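NTD biosynthesis operon protein NtdA (Bacillus subtilis subsp. subtilis, PDB 4K2M) catalyses the reversible, pyridoxal phosphate-dependent transamination of 3-dehydroglucose 6-phosphate with glutamate to give kanosamine 6-phosphate, a step in antibiotic biosynthesis. Local coordinates at residues Thr91-Leu94 with Pro95-Lys98; Asn264-Leu267 with Ala268-Cys271. All coordinates share one frame; numbering follows the deposited sequence.

Contact 1: residues Thr91-Leu94 with Pro95-Lys98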
loop_
_atom_site.group_PDB
_atom_site.type_symbol
_atom_site.label_atom_id
_atom_site.label_comp_id
_atom_site.label_asym_id
_atom_site.label_seq_id
_atom_site.Cartn_x
_atom_site.Cartn_y
_atom_site.Cartn_z
ATOM N N THR A 91 6.355 -10.961 16.595
ATOM C CA THR A 91 6.670 -10.788 18.005
ATOM C C THR A 91 7.965 -9.990 18.164
ATOM O O THR A 91 8.135 -9.235 19.131
ATOM C CB THR A 91 6.795 -12.156 18.704
ATOM O OG1 THR A 91 5.522 -12.816 18.662
ATOM C CG2 THR A 91 7.203 -11.981 20.153
ATOM N N GLU A 92 8.866 -10.135 17.201
ATOM C CA GLU A 92 10.120 -9.375 17.187
ATOM C C GLU A 92 9.998 -8.029 16.478
ATOM O O GLU A 92 10.623 -7.039 16.887
ATOM C CB GLU A 92 11.224 -10.182 16.502
ATOM C CG GLU A 92 11.370 -11.604 17.011
ATOM C CD GLU A 92 12.390 -12.398 16.208
ATOM O OE1 GLU A 92 13.034 -11.804 15.313
ATOM O OE2 GLU A 92 12.546 -13.612 16.469
ATOM N N VAL A 93 9.218 -7.976 15.400
ATOM C CA VAL A 93 9.136 -6.728 14.633
ATOM C C VAL A 93 8.273 -5.668 15.318
ATOM O O VAL A 93 8.642 -4.491 15.344
ATOM C CB VAL A 93 8.627 -6.960 13.196
ATOM C CG1 VAL A 93 8.478 -5.635 12.468
ATOM C CG2 VAL A 93 9.596 -7.841 12.436
ATOM N N LEU A 94 7.136 -6.080 15.869
ATOM C CA LEU A 94 6.185 -5.122 16.431
ATOM C C LEU A 94 6.784 -4.154 17.460
ATOM O O LEU A 94 6.533 -2.939 17.366
ATOM C CB LEU A 94 4.911 -5.813 16.953
ATOM C CG LEU A 94 3.964 -6.340 15.866
ATOM C CD1 LEU A 94 2.866 -7.218 16.465
ATOM C CD2 LEU A 94 3.353 -5.191 15.050
ATOM N N PRO A 95 7.592 -4.663 18.418
ATOM C CA PRO A 95 8.150 -3.757 19.434
ATOM C C PRO A 95 9.208 -2.816 18.875
ATOM O O PRO A 95 9.592 -1.876 19.576
ATOM C CB PRO A 95 8.830 -4.715 20.432
ATOM C CG PRO A 95 8.204 -6.045 20.194
ATOM C CD PRO A 95 7.885 -6.081 18.738
ATOM N N THR A 96 9.695 -3.065 17.660
ATOM C CA THR A 96 10.675 -2.153 17.059
ATOM C C THR A 96 10.025 -0.863 16.616
ATOM O O THR A 96 10.704 0.163 16.469
ATOM C CB THR A 96 11.397 -2.745 15.832
ATOM O OG1 THR A 96 10.483 -2.851 14.727
ATOM C CG2 THR A 96 12.007 -4.101 16.161
ATOM N N GLY A 97 8.721 -0.911 16.355
ATOM C CA GLY A 97 8.018 0.268 15.892
ATOM C C GLY A 97 8.263 0.583 14.426
ATOM O O GLY A 97 7.754 1.586 13.919
ATOM N N LYS A 98 9.027 -0.259 13.731
ATOM C CA LYS A 98 9.371 0.042 12.333
ATOM C C LYS A 98 8.497 -0.770 11.402
ATOM O O LYS A 98 8.712 -1.973 11.245
ATOM C CB LYS A 98 10.847 -0.262 12.065
ATOM C CG LYS A 98 11.788 0.587 12.896
ATOM C CD LYS A 98 13.228 0.220 12.634
ATOM C CE LYS A 98 14.152 1.001 13.557
ATOM N NZ LYS A 98 15.367 1.481 12.845
#
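The carbonyl oxygen Val93 O takes two bonds from Thr96, one from its hydroxyl and one from its backbone. Thr96 OG1 donates to Val93 O over a short 2.5 Å, lying in the carbonyl plane. Thr96 N reaches Val93 O at 2.9 Å from above that plane, 51° out of it. Thr96 OG1 sits between its own backbone N and carbonyl carbon (chi1 70°), and this turns the hydroxyl to the last turn of the helix. The methyl Thr96 CG2 then lies 3.3 Å from Glu92 O. The same hydroxyl accepts a nearly straight bond from Lys98 N, 3.1 Å from Thr96 OG1, which makes an ST turn. Helix 80-93 gives way here to the loop that leads to helix 103-116 and carries the substrate-binding Ser101. Pro95 has no N-H to give to the preceding turn, and its ring carbon CD packs 3.2 Å from Thr91 O. Gly97 N bonds to Leu94 O at 3.1 Å, and Gly97 has a positive phi (77°) that a residue without a side chain takes easily. Val93 CG1 comes 3.9 Å from Lys98 O, which also accepts a hydrogen bond from Asn299 ND2. The Leu94 side chain packs on Leu300 and on Ile86 of the second subunit.

Contact 2: residues Asn264-Leu267 with Ala268-Cys271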
loop_
_atom_site.group_PDB
_atom_site.type_symbol
_atom_site.label_atom_id
_atom_site.label_comp_id
_atom_site.label_asym_id
_atom_site.label_seq_id
_atom_site.Cartn_x
_atom_site.Cartn_y
_atom_site.Cartn_z
ATOM N N ASN A 264 19.739 -2.255 -14.496
ATOM C CA ASN A 264 20.249 -0.935 -14.837
ATOM C C ASN A 264 20.241 0.005 -13.641
ATOM O O ASN A 264 19.181 0.291 -13.090
ATOM C CB ASN A 264 19.439 -0.309 -15.971
ATOM C CG ASN A 264 20.066 0.968 -16.474
ATOM O OD1 ASN A 264 19.896 2.031 -15.878
ATOM N ND2 ASN A 264 20.814 0.870 -17.571
ATOM N N GLU A 265 21.419 0.491 -13.249
ATOM C CA GLU A 265 21.542 1.330 -12.053
ATOM C C GLU A 265 20.794 2.657 -12.148
ATOM O O GLU A 265 20.136 3.069 -11.186
ATOM C CB GLU A 265 23.020 1.579 -11.707
ATOM C CG GLU A 265 23.236 2.234 -10.330
ATOM C CD GLU A 265 23.208 3.759 -10.384
ATOM O OE1 GLU A 265 23.383 4.321 -11.487
ATOM O OE2 GLU A 265 23.013 4.395 -9.322
ATOM N N GLU A 266 20.909 3.358 -13.275
ATOM C CA GLU A 266 20.214 4.640 -13.372
ATOM C C GLU A 266 18.709 4.420 -13.338
ATOM O O GLU A 266 17.961 5.217 -12.772
ATOM C CB GLU A 266 20.589 5.404 -14.642
ATOM C CG GLU A 266 22.026 5.930 -14.671
ATOM C CD GLU A 266 22.267 7.114 -13.739
ATOM O OE1 GLU A 266 21.294 7.662 -13.170
ATOM O OE2 GLU A 266 23.447 7.500 -13.588
ATOM N N LEU A 267 18.266 3.331 -13.954
ATOM C CA LEU A 267 16.841 3.021 -13.983
ATOM C C LEU A 267 16.363 2.676 -12.573
ATOM O O LEU A 267 15.309 3.133 -12.139
ATOM C CB LEU A 267 16.561 1.883 -14.966
ATOM C CG LEU A 267 15.124 1.497 -15.259
ATOM C CD1 LEU A 267 14.311 2.723 -15.690
ATOM C CD2 LEU A 267 15.121 0.417 -16.355
ATOM N N ALA A 268 17.155 1.892 -11.846
ATOM C CA ALA A 268 16.855 1.581 -10.452
ATOM C C ALA A 268 16.717 2.835 -9.595
ATOM O O ALA A 268 15.799 2.945 -8.778
ATOM C CB ALA A 268 17.919 0.658 -9.873
ATOM N N LYS A 269 17.633 3.781 -9.776
ATOM C CA LYS A 269 17.593 5.018 -9.011
ATOM C C LYS A 269 16.296 5.776 -9.280
ATOM O O LYS A 269 15.642 6.299 -8.352
ATOM C CB LYS A 269 18.811 5.888 -9.344
ATOM C CG LYS A 269 18.717 7.291 -8.757
ATOM C CD LYS A 269 20.075 7.979 -8.734
ATOM C CE LYS A 269 20.799 7.812 -10.050
ATOM N NZ LYS A 269 21.782 8.901 -10.331
ATOM N N LYS A 270 15.901 5.826 -10.547
ATOM C CA LYS A 270 14.665 6.504 -10.898
ATOM C C LYS A 270 13.461 5.784 -10.292
ATOM O O LYS A 270 12.502 6.425 -9.864
ATOM C CB LYS A 270 14.524 6.640 -12.425
ATOM C CG LYS A 270 15.489 7.650 -13.042
ATOM C CD LYS A 270 15.359 7.670 -14.573
ATOM C CE LYS A 270 16.217 8.763 -15.221
ATOM N NZ LYS A 270 17.651 8.375 -15.344
ATOM N N CYS A 271 13.499 4.456 -10.254
ATOM C CA CYS A 271 12.417 3.705 -9.605
ATOM C C CYS A 271 12.312 4.043 -8.123
ATOM O O CYS A 271 11.213 4.214 -7.602
ATOM C CB CYS A 271 12.618 2.195 -9.748
ATOM S SG CYS A 271 12.372 1.583 -11.426
HETATM O O HOH W 1 18.746 8.091 -13.050
#
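The first turns of helix 265-275 begin at an N-cap, Asn264. Its main-chain oxygen Asn264 O takes Ala268 N at 2.9 Å, and further i to i+4 bonds follow up to Cys271 N on Leu267 O. The side-chain oxygen Asn264 OD1 accepts from Leu267 N at 2.8 Å, in the plane of the amide and on a lone pair. CG of Asn264 stands opposite the main-chain nitrogen (chi1 -172°), which helps bring OD1 to the N-H of Leu267. On the outer face, Glu266 and Lys269 lie side by side and point the same way. Lys269 NZ stands 3.1 Å from Glu266 OE1, a salt bridge whose hydrogen bond is weak. Lys269 bends at chi3 (46°), which brings NZ to the carboxylate. A water donates to Glu266 OE1 at 2.6 Å and to Glu266 O at 3.0 Å. It accepts from Lys270 NZ at 2.6 Å, so it joins this lysine to the carboxylate, 4.3 Å from Glu266 OE1 to Lys270 NZ. The opposite face is apolar. Ala268 and Cys271 pack on Ile122 of strand 120-124, and Leu267 on Ala137 of helix 127-137. The whole is a side-chain-capped amphipathic helix lying against the central mixed sheet of the aspartate aminotransferase fold.

How the contacts relate
Contact 1 closes a helix and contact 2 opens one. Their centres lie 31 Å apart and they do not touch. Both are partly buried. Contact 1 belongs to the dimer interface, where residues of the second subunit pack on it, and its loop runs close to the ligand. Contact 2 meets no other chain of the assembly and lies against the large sheet of its own subunit. The chemistry differs accordingly. In residues 91-98 a threonine hydroxyl and main-chain groups shape the chain as the helix gives way to loop. In residues 264-271 regular helical bonds are supplemented by an asparagine cap, with charged groups and water on the exposed side.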